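Local coordinates for protein CSE1 (Thermus thermophilus, PDB 4AN8) that serves as the large CasA (Cse1) subunit of the Cascade ribonucleoprotein complex in CRISPR-based adaptive immunity, probably helping to recognise invading DNA, at residues Glu75-Trp80 / Glu326-Glu331; Trp80-Gly85 / Glu335-Arg340; Gly84-Asp89 / Glu201-Asn206. All blocks are in the same frame, centred on the assembly; numbering follows the deposited sequence. Where two conformers were deposited one is given.

Contact 1 of 3, residues Glu75-Trp80 / Glu326-Glu331; sequences EDVLDW and ENLQGE
V77 and L78 face L328 across two helices, 75-80 and 326-331, whose axes pass 10.7 Å apart at a crossing angle of -58°, with the CA atoms of L78 and L328 the nearest pair at 7.4 Å. L328 is the reaching side chain. Its CA-CB bond does not aim straight at the other helix, but CG lies anti to the backbone N (chi1 -150°), and this swing carries both methyls across the gap. There the fork divides its contacts: CD2 rests against CG1 of V77 at 3.6 Å, while CD1 sits against CG of L78 at 3.8 Å. L78 and L328 run alongside each other in opposite directions; the closest approach is at the branch carbon of L78, with its CD2 only slightly farther from the same methyl. Beyond it, CD1 of L78 reaches on to CB of E331 at 3.6 Å, the two side chains crossing at about a right angle. E331 thus lends the aliphatic root of its chain to the apolar patch. Its carboxylate is bent off at chi2, and E331 OE1 stays 5.3 Å from OE2 of E75, a like-charged neighbour with which it makes no contact. Beyond the pair, V77 also leans on L204 of helix 199-206 and L78 on L332, which continues the row along helix 320-333. No hydrogen bond joins the two segments. The two carboxylates at the margin would, if anything, slightly oppose the approach, so the attraction rests on the buried apolar packing.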
loop_
_atom_site.group_PDB
_atom_site.type_symbol
_atom_site.label_atom_id
_atom_site.label_comp_id
_atom_site.label_asym_id
_atom_site.label_seq_id
_atom_site.Cartn_x
_atom_site.Cartn_y
_atom_site.Cartn_z
ATOM N N GLU A 75 -12.327 -12.857 18.224
ATOM C CA GLU A 75 -12.094 -14.107 18.958
ATOM C C GLU A 75 -11.796 -15.293 18.026
ATOM O O GLU A 75 -10.907 -16.111 18.304
ATOM C CB GLU A 75 -13.282 -14.440 19.867
ATOM C CG GLU A 75 -13.375 -13.599 21.144
ATOM C CD GLU A 75 -13.802 -12.156 20.902
ATOM O OE1 GLU A 75 -14.400 -11.860 19.843
ATOM O OE2 GLU A 75 -13.544 -11.312 21.788
ATOM N N ASP A 76 -12.531 -15.380 16.921
ATOM C CA ASP A 76 -12.282 -16.409 15.919
ATOM C C ASP A 76 -10.862 -16.346 15.373
ATOM O O ASP A 76 -10.230 -17.377 15.164
ATOM C CB ASP A 76 -13.282 -16.306 14.769
ATOM C CG ASP A 76 -14.709 -16.467 15.235
ATOM O OD1 ASP A 76 -14.905 -17.064 16.306
ATOM O OD2 ASP A 76 -15.632 -15.988 14.554
ATOM N N VAL A 77 -10.362 -15.140 15.133
ATOM C CA VAL A 77 -9.031 -14.991 14.559
ATOM C C VAL A 77 -8.015 -15.499 15.573
ATOM O O VAL A 77 -7.043 -16.165 15.216
ATOM C CB VAL A 77 -8.737 -13.512 14.177
ATOM C CG1 VAL A 77 -7.315 -13.365 13.703
ATOM C CG2 VAL A 77 -9.700 -13.048 13.077
ATOM N N LEU A 78 -8.270 -15.185 16.841
ATOM C CA LEU A 78 -7.442 -15.617 17.962
ATOM C C LEU A 78 -7.382 -17.137 18.075
ATOM O O LEU A 78 -6.302 -17.726 18.213
ATOM C CB LEU A 78 -8.002 -15.036 19.260
ATOM C CG LEU A 78 -7.426 -13.702 19.713
ATOM C CD1 LEU A 78 -8.219 -13.141 20.880
ATOM C CD2 LEU A 78 -5.960 -13.898 20.087
ATOM N N ASP A 79 -8.547 -17.767 18.022
ATOM C CA ASP A 79 -8.609 -19.217 17.932
ATOM C C ASP A 79 -7.650 -19.724 16.858
ATOM O O ASP A 79 -6.783 -20.546 17.141
ATOM C CB ASP A 79 -10.033 -19.683 17.597
ATOM C CG ASP A 79 -10.917 -19.800 18.822
ATOM O OD1 ASP A 79 -10.450 -20.348 19.841
ATOM O OD2 ASP A 79 -12.084 -19.352 18.766
ATOM N N TRP A 80 -7.812 -19.250 15.621
ATOM C CA TRP A 80 -7.001 -19.772 14.527
ATOM C C TRP A 80 -5.537 -19.510 14.788
ATOM O O TRP A 80 -4.684 -20.289 14.390
ATOM C CB TRP A 80 -7.423 -19.172 13.186
ATOM C CG TRP A 80 -8.864 -19.394 12.931
ATOM C CD1 TRP A 80 -9.633 -20.408 13.428
ATOM C CD2 TRP A 80 -9.733 -18.578 12.136
ATOM N NE1 TRP A 80 -10.926 -20.282 12.980
ATOM C CE2 TRP A 80 -11.017 -19.164 12.189
ATOM C CE3 TRP A 80 -9.549 -17.418 11.378
ATOM C CZ2 TRP A 80 -12.114 -18.621 11.528
ATOM C CZ3 TRP A 80 -10.637 -16.879 10.715
ATOM C CH2 TRP A 80 -11.903 -17.482 10.792
ATOM N N GLU A 326 -3.838 -4.090 15.714
ATOM C CA GLU A 326 -3.569 -3.492 17.019
ATOM C C GLU A 326 -4.365 -4.209 18.117
ATOM O O GLU A 326 -3.798 -4.631 19.127
ATOM C CB GLU A 326 -3.888 -1.995 16.992
ATOM C CG GLU A 326 -3.093 -1.160 17.981
ATOM C CD GLU A 326 -3.850 -0.872 19.273
ATOM O OE1 GLU A 326 -4.995 -1.355 19.435
ATOM O OE2 GLU A 326 -3.296 -0.147 20.123
ATOM N N ASN A 327 -5.670 -4.365 17.913
ATOM C CA ASN A 327 -6.519 -5.065 18.870
ATOM C C ASN A 327 -6.057 -6.516 19.090
ATOM O O ASN A 327 -5.857 -6.958 20.227
ATOM C CB ASN A 327 -7.975 -5.005 18.412
ATOM C CG ASN A 327 -8.924 -5.696 19.369
ATOM O OD1 ASN A 327 -9.580 -6.675 19.004
ATOM N ND2 ASN A 327 -9.013 -5.183 20.603
ATOM N N LEU A 328 -5.860 -7.247 18.001
ATOM C CA LEU A 328 -5.305 -8.579 18.105
ATOM C C LEU A 328 -3.991 -8.590 18.905
ATOM O O LEU A 328 -3.741 -9.502 19.698
ATOM C CB LEU A 328 -5.073 -9.177 16.716
ATOM C CG LEU A 328 -5.184 -10.696 16.650
ATOM C CD1 LEU A 328 -6.604 -11.133 17.058
ATOM C CD2 LEU A 328 -4.838 -11.219 15.244
ATOM N N GLN A 329 -3.143 -7.594 18.692
ATOM C CA GLN A 329 -1.851 -7.609 19.365
ATOM C C GLN A 329 -2.018 -7.487 20.880
ATOM O O GLN A 329 -1.278 -8.103 21.648
ATOM C CB GLN A 329 -0.930 -6.518 18.825
ATOM C CG GLN A 329 0.454 -6.536 19.469
ATOM C CD GLN A 329 1.443 -5.628 18.753
ATOM O OE1 GLN A 329 2.506 -6.073 18.339
ATOM N NE2 GLN A 329 1.084 -4.359 18.585
ATOM N N GLY A 330 -2.995 -6.691 21.300
ATOM C CA GLY A 330 -3.333 -6.573 22.708
ATOM C C GLY A 330 -3.822 -7.886 23.307
ATOM O O GLY A 330 -3.353 -8.307 24.360
ATOM N N GLU A 331 -4.755 -8.538 22.620
ATOM C CA GLU A 331 -5.308 -9.813 23.078
ATOM C C GLU A 331 -4.258 -10.939 23.123
ATOM O O GLU A 331 -4.331 -11.841 23.961
ATOM C CB GLU A 331 -6.517 -10.212 22.228
ATOM C CG GLU A 331 -7.652 -9.189 22.246
ATOM C CD GLU A 331 -8.362 -9.106 23.595
ATOM O OE1 GLU A 331 -8.894 -10.143 24.050
ATOM O OE2 GLU A 331 -8.395 -8.009 24.203
#

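Contact 2 of 3, residues Trp80-Gly85 / Glu335-Arg340; sequences WWRKGG and EGLEGR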
loop_
_atom_site.group_PDB
_atom_site.type_symbol
_atom_site.label_atom_id
_atom_site.label_comp_id
_atom_site.label_asym_id
_atom_site.label_seq_id
_atom_site.Cartn_x
_atom_site.Cartn_y
_atom_site.Cartn_z
ATOM N N TRP A 80 -7.812 -19.250 15.621
ATOM C CA TRP A 80 -7.001 -19.772 14.527
ATOM C C TRP A 80 -5.537 -19.510 14.788
ATOM O O TRP A 80 -4.684 -20.289 14.390
ATOM C CB TRP A 80 -7.423 -19.172 13.186
ATOM C CG TRP A 80 -8.864 -19.394 12.931
ATOM C CD1 TRP A 80 -9.633 -20.408 13.428
ATOM C CD2 TRP A 80 -9.733 -18.578 12.136
ATOM N NE1 TRP A 80 -10.926 -20.282 12.980
ATOM C CE2 TRP A 80 -11.017 -19.164 12.189
ATOM C CE3 TRP A 80 -9.549 -17.418 11.378
ATOM C CZ2 TRP A 80 -12.114 -18.621 11.528
ATOM C CZ3 TRP A 80 -10.637 -16.879 10.715
ATOM C CH2 TRP A 80 -11.903 -17.482 10.792
ATOM N N TRP A 81 -5.251 -18.406 15.457
ATOM C CA TRP A 81 -3.881 -18.094 15.827
ATOM C C TRP A 81 -3.372 -19.158 16.796
ATOM O O TRP A 81 -2.291 -19.697 16.617
ATOM C CB TRP A 81 -3.792 -16.709 16.484
ATOM C CG TRP A 81 -2.399 -16.272 16.703
ATOM C CD1 TRP A 81 -1.476 -16.854 17.531
ATOM C CD2 TRP A 81 -1.734 -15.158 16.082
ATOM N NE1 TRP A 81 -0.284 -16.176 17.462
ATOM C CE2 TRP A 81 -0.414 -15.129 16.582
ATOM C CE3 TRP A 81 -2.126 -14.181 15.157
ATOM C CZ2 TRP A 81 0.524 -14.147 16.188
ATOM C CZ3 TRP A 81 -1.185 -13.215 14.759
ATOM C CH2 TRP A 81 0.116 -13.210 15.277
ATOM N N ARG A 82 -4.155 -19.431 17.838
ATOM C CA ARG A 82 -3.792 -20.441 18.832
ATOM C C ARG A 82 -3.576 -21.816 18.196
ATOM O O ARG A 82 -2.578 -22.482 18.473
ATOM C CB ARG A 82 -4.842 -20.526 19.953
ATOM C CG ARG A 82 -4.603 -19.559 21.105
ATOM C CD ARG A 82 -5.524 -19.827 22.301
ATOM N NE ARG A 82 -6.911 -19.889 21.864
ATOM C CZ ARG A 82 -7.739 -18.849 21.830
ATOM N NH1 ARG A 82 -7.337 -17.650 22.243
ATOM N NH2 ARG A 82 -8.982 -19.015 21.393
ATOM N N LYS A 83 -4.499 -22.234 17.336
ATOM C CA LYS A 83 -4.423 -23.556 16.712
ATOM C C LYS A 83 -3.318 -23.668 15.674
ATOM O O LYS A 83 -2.940 -24.770 15.281
ATOM C CB LYS A 83 -5.766 -23.954 16.111
ATOM C CG LYS A 83 -6.531 -24.928 16.980
ATOM C CD LYS A 83 -8.005 -24.954 16.634
ATOM C CE LYS A 83 -8.727 -23.784 17.275
ATOM N NZ LYS A 83 -10.084 -23.597 16.687
ATOM N N GLY A 84 -2.787 -22.531 15.230
ATOM C CA GLY A 84 -1.723 -22.566 14.248
ATOM C C GLY A 84 -2.208 -22.820 12.832
ATOM O O GLY A 84 -1.440 -23.256 11.978
ATOM N N GLY A 85 -3.470 -22.525 12.549
ATOM C CA GLY A 85 -3.963 -22.728 11.194
ATOM C C GLY A 85 -5.423 -22.365 11.036
ATOM O O GLY A 85 -6.124 -22.242 12.041
ATOM N N GLU A 335 -2.361 -12.960 26.852
ATOM C CA GLU A 335 -2.320 -14.413 26.829
ATOM C C GLU A 335 -0.875 -14.876 26.863
ATOM O O GLU A 335 -0.600 -16.073 26.862
ATOM C CB GLU A 335 -2.997 -14.933 25.563
ATOM C CG GLU A 335 -4.101 -15.930 25.804
ATOM C CD GLU A 335 -4.603 -16.546 24.510
ATOM O OE1 GLU A 335 -5.490 -15.947 23.863
ATOM O OE2 GLU A 335 -4.101 -17.631 24.134
ATOM N N GLY A 336 0.047 -13.920 26.892
ATOM C CA GLY A 336 1.462 -14.226 26.883
ATOM C C GLY A 336 1.917 -14.820 25.565
ATOM O O GLY A 336 3.046 -15.297 25.459
ATOM N N LEU A 337 1.040 -14.791 24.561
ATOM C CA LEU A 337 1.359 -15.304 23.230
ATOM C C LEU A 337 2.091 -14.264 22.384
ATOM O O LEU A 337 2.102 -14.357 21.153
ATOM C CB LEU A 337 0.087 -15.724 22.490
ATOM C CG LEU A 337 -0.662 -17.006 22.866
ATOM C CD1 LEU A 337 -1.755 -17.317 21.835
ATOM C CD2 LEU A 337 0.311 -18.188 23.000
ATOM N N GLU A 338 2.693 -13.273 23.039
ATOM C CA GLU A 338 3.331 -12.160 22.337
ATOM C C GLU A 338 4.198 -12.604 21.158
ATOM O O GLU A 338 5.091 -13.439 21.308
ATOM C CB GLU A 338 4.157 -11.306 23.304
ATOM C CG GLU A 338 3.338 -10.585 24.363
ATOM C CD GLU A 338 3.470 -11.211 25.739
ATOM O OE1 GLU A 338 4.303 -12.128 25.907
ATOM O OE2 GLU A 338 2.739 -10.780 26.657
ATOM N N GLY A 339 3.921 -12.038 19.986
ATOM C CA GLY A 339 4.727 -12.278 18.803
ATOM C C GLY A 339 5.305 -10.995 18.224
ATOM O O GLY A 339 5.001 -9.890 18.691
ATOM N N ARG A 340 6.140 -11.145 17.199
ATOM C CA ARG A 340 6.772 -10.006 16.534
ATOM C C ARG A 340 5.925 -9.490 15.357
ATOM O O ARG A 340 5.800 -10.139 14.322
ATOM C CB ARG A 340 8.189 -10.382 16.098
ATOM C CG ARG A 340 8.937 -11.147 17.184
ATOM C CD ARG A 340 10.428 -11.263 16.921
ATOM N NE ARG A 340 11.106 -11.898 18.049
ATOM C CZ ARG A 340 12.425 -11.988 18.182
ATOM N NH1 ARG A 340 13.224 -11.481 17.254
ATOM N NH2 ARG A 340 12.947 -12.584 19.247
#
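R82 and E335 supply the polar part of this surface contact, a salt bridge in which NH1 of R82 donates to OE1 of E335 over 3.0 Å. The bond is distinctly bent, with an N-H...O angle of 132°. OE1 lies in the guanidinium plane, at its edge, and is approached on its syn side, although NH1 stands somewhat out of the carboxylate plane; the two flat groups are turned 38° against each other. A bend at chi3 (-52°) of R82 folds the guanidinium back over its own helix, which lets NH2 bridge to D79 one turn earlier. R82 consequently has an acidic partner on its own helix as well as one in the loop, and the two together would limit the rotation of its head group. The other carboxylate oxygen, OE2 of E335, lies beside the aliphatic chain of R82, 3.2 Å from CD.

R82 and W81 occupy the last turn of helix 74-83, which closes in a Schellman motif: G84 has positive phi, and G85 N bonds back to W80 O and G84 N to W81 O. The loop 335-340, leading from helix 320-333 to strand 342-351, passes close to this helix end.

Apolar packing centres on L337, whose CD1 touches CG of R82 at 3.7 Å, the two chains crossing at about a right angle. The same methyl approaches CD1 of W81 more loosely, at 4.3 Å and obliquely to the indole. W81 also touches L328 and L332 of helix 320-333 and E201, L204 and L205 of helix 199-206.

Contact 3 of 3, residues Gly84-Asp89 / Glu201-Asn206; sequences GGFPQD and ETLLLN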
loop_
_atom_site.group_PDB
_atom_site.type_symbol
_atom_site.label_atom_id
_atom_site.label_comp_id
_atom_site.label_asym_id
_atom_site.label_seq_id
_atom_site.Cartn_x
_atom_site.Cartn_y
_atom_site.Cartn_z
ATOM N N GLY A 84 -2.787 -22.531 15.230
ATOM C CA GLY A 84 -1.723 -22.566 14.248
ATOM C C GLY A 84 -2.208 -22.820 12.832
ATOM O O GLY A 84 -1.440 -23.256 11.978
ATOM N N GLY A 85 -3.470 -22.525 12.549
ATOM C CA GLY A 85 -3.963 -22.728 11.194
ATOM C C GLY A 85 -5.423 -22.365 11.036
ATOM O O GLY A 85 -6.124 -22.242 12.041
ATOM N N PHE A 86 -5.860 -22.168 9.787
ATOM C CA PHE A 86 -7.266 -21.944 9.455
ATOM C C PHE A 86 -8.021 -23.265 9.432
ATOM O O PHE A 86 -7.420 -24.316 9.197
ATOM C CB PHE A 86 -7.420 -21.346 8.046
ATOM C CG PHE A 86 -6.760 -20.022 7.861
ATOM C CD1 PHE A 86 -7.226 -18.899 8.530
ATOM C CD2 PHE A 86 -5.680 -19.895 7.000
ATOM C CE1 PHE A 86 -6.618 -17.684 8.356
ATOM C CE2 PHE A 86 -5.065 -18.675 6.830
ATOM C CZ PHE A 86 -5.529 -17.573 7.504
ATOM N N PRO A 87 -9.348 -23.210 9.636
ATOM C CA PRO A 87 -10.208 -24.358 9.338
ATOM C C PRO A 87 -9.973 -24.811 7.902
ATOM O O PRO A 87 -10.096 -23.998 6.973
ATOM C CB PRO A 87 -11.617 -23.779 9.482
ATOM C CG PRO A 87 -11.464 -22.726 10.493
ATOM C CD PRO A 87 -10.109 -22.106 10.236
ATOM N N GLN A 88 -9.640 -26.088 7.728
ATOM C CA GLN A 88 -9.202 -26.604 6.435
ATOM C C GLN A 88 -10.344 -27.001 5.515
ATOM O O GLN A 88 -10.286 -26.778 4.307
ATOM C CB GLN A 88 -8.298 -27.806 6.645
ATOM C CG GLN A 88 -7.224 -27.552 7.646
ATOM C CD GLN A 88 -5.912 -27.192 7.003
ATOM O OE1 GLN A 88 -5.327 -27.992 6.269
ATOM N NE2 GLN A 88 -5.427 -25.975 7.278
ATOM N N ASP A 89 -11.373 -27.611 6.087
ATOM C CA ASP A 89 -12.478 -28.136 5.299
ATOM C C ASP A 89 -13.280 -27.046 4.602
ATOM O O ASP A 89 -13.541 -27.149 3.408
ATOM C CB ASP A 89 -13.387 -29.033 6.154
ATOM C CG ASP A 89 -12.976 -30.506 6.103
ATOM O OD1 ASP A 89 -11.964 -30.843 5.439
ATOM O OD2 ASP A 89 -13.674 -31.330 6.742
ATOM N N GLU A 201 0.247 -15.671 10.253
ATOM C CA GLU A 201 0.047 -14.533 11.150
ATOM C C GLU A 201 -0.363 -13.297 10.354
ATOM O O GLU A 201 -1.289 -12.563 10.740
ATOM C CB GLU A 201 1.302 -14.246 11.980
ATOM C CG GLU A 201 1.651 -15.377 12.940
ATOM C CD GLU A 201 2.894 -15.113 13.813
ATOM O OE1 GLU A 201 3.593 -14.088 13.655
ATOM O OE2 GLU A 201 3.176 -15.964 14.674
ATOM N N THR A 202 0.324 -13.086 9.232
ATOM C CA THR A 202 0.065 -11.914 8.417
ATOM C C THR A 202 -1.386 -11.917 7.918
ATOM O O THR A 202 -2.110 -10.951 8.141
ATOM C CB THR A 202 1.074 -11.782 7.269
ATOM O OG1 THR A 202 2.372 -11.570 7.833
ATOM C CG2 THR A 202 0.711 -10.587 6.359
ATOM N N LEU A 203 -1.815 -13.002 7.287
ATOM C CA LEU A 203 -3.228 -13.123 6.923
ATOM C C LEU A 203 -4.155 -12.865 8.117
ATOM O O LEU A 203 -5.106 -12.097 8.008
ATOM C CB LEU A 203 -3.530 -14.491 6.289
ATOM C CG LEU A 203 -2.846 -14.673 4.931
ATOM C CD1 LEU A 203 -3.119 -16.033 4.340
ATOM C CD2 LEU A 203 -3.231 -13.553 3.923
ATOM N N LEU A 204 -3.881 -13.481 9.265
ATOM C CA LEU A 204 -4.714 -13.254 10.458
ATOM C C LEU A 204 -4.771 -11.774 10.918
ATOM O O LEU A 204 -5.827 -11.285 11.351
ATOM C CB LEU A 204 -4.252 -14.141 11.620
ATOM C CG LEU A 204 -4.495 -15.652 11.468
ATOM C CD1 LEU A 204 -3.755 -16.453 12.553
ATOM C CD2 LEU A 204 -5.993 -15.970 11.474
ATOM N N LEU A 205 -3.627 -11.083 10.837
ATOM C CA LEU A 205 -3.529 -9.688 11.212
ATOM C C LEU A 205 -4.297 -8.772 10.256
ATOM O O LEU A 205 -4.558 -7.618 10.588
ATOM C CB LEU A 205 -2.063 -9.257 11.305
ATOM C CG LEU A 205 -1.257 -9.878 12.452
ATOM C CD1 LEU A 205 0.236 -9.824 12.173
ATOM C CD2 LEU A 205 -1.606 -9.218 13.772
ATOM N N ASN A 206 -4.671 -9.288 9.083
ATOM C CA ASN A 206 -5.414 -8.495 8.098
ATOM C C ASN A 206 -6.844 -8.984 7.916
ATOM O O ASN A 206 -7.588 -8.417 7.113
ATOM C CB ASN A 206 -4.697 -8.485 6.738
ATOM C CG ASN A 206 -3.448 -7.624 6.746
ATOM O OD1 ASN A 206 -3.508 -6.440 6.430
ATOM N ND2 ASN A 206 -2.315 -8.212 7.144
#
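With CG of F86 set anti to its carbonyl carbon (chi1 -61°), the phenyl ring swings out from the loop toward L203 and L204, both of which carry the same first torsion (-67° and -69°) on helix 199-206. The far end of the ring does the touching. CZ of F86 meets CB of L203 at 3.9 Å, and CB lies near the ring plane, so this leucine is met by the ring edge. CD1 of L203 reaches a little further round, to 4.1 Å from CE2 of F86. At the neighbouring corner, CE1 of F86 packs against CD2 of L204 at 3.6 Å, with the methyl approaching obliquely and the two side chains sliding past each other in opposite directions. F86 therefore fits its tip against two successive leucines, one crossed at about a right angle and the other passed alongside.

Each segment also has a side-chain-to-backbone bond of its own. NE2 of Q88 donates to O of F86 at 3.2 Å along a nearly straight line, 168° at the hydrogen, linking the carbonyl of the aromatic residue to the side chain two residues on. ND2 of N206 reaches back to O of T202 at 2.9 Å from above the carbonyl plane, and it also bonds O of P194.

L64 of helix 50-67 touches both F86 and L203, and L68 and L207 add further cover to the phenyl ring. The contact is a small aromatic-aliphatic core among helices, in which the linker between helices 74-83 and 88-98 packs through one buried phenylalanine onto helix 199-206.

How the contacts relate
The three contacts form one continuous patch near the edge of the chain, with centres 8 Å (contacts 1 and 2), 11 Å (1 and 3) and 10 Å (2 and 3) apart. Helix 74-83 and the turn after it run through all of them. Its middle packs in contact 1, its end faces the loop in contact 2, and the linker that follows enters contact 3. CE3 of W81 lies 4.0 Å from CD2 of L328, joining contacts 1 and 2. L204 connects contact 3 to the others: its CD1 is 3.7 Å from CA of W81 and its CD2 3.8 Å from CE3 of W80. Burial falls off from contacts 1 and 3 to the surface salt bridge of contact 2.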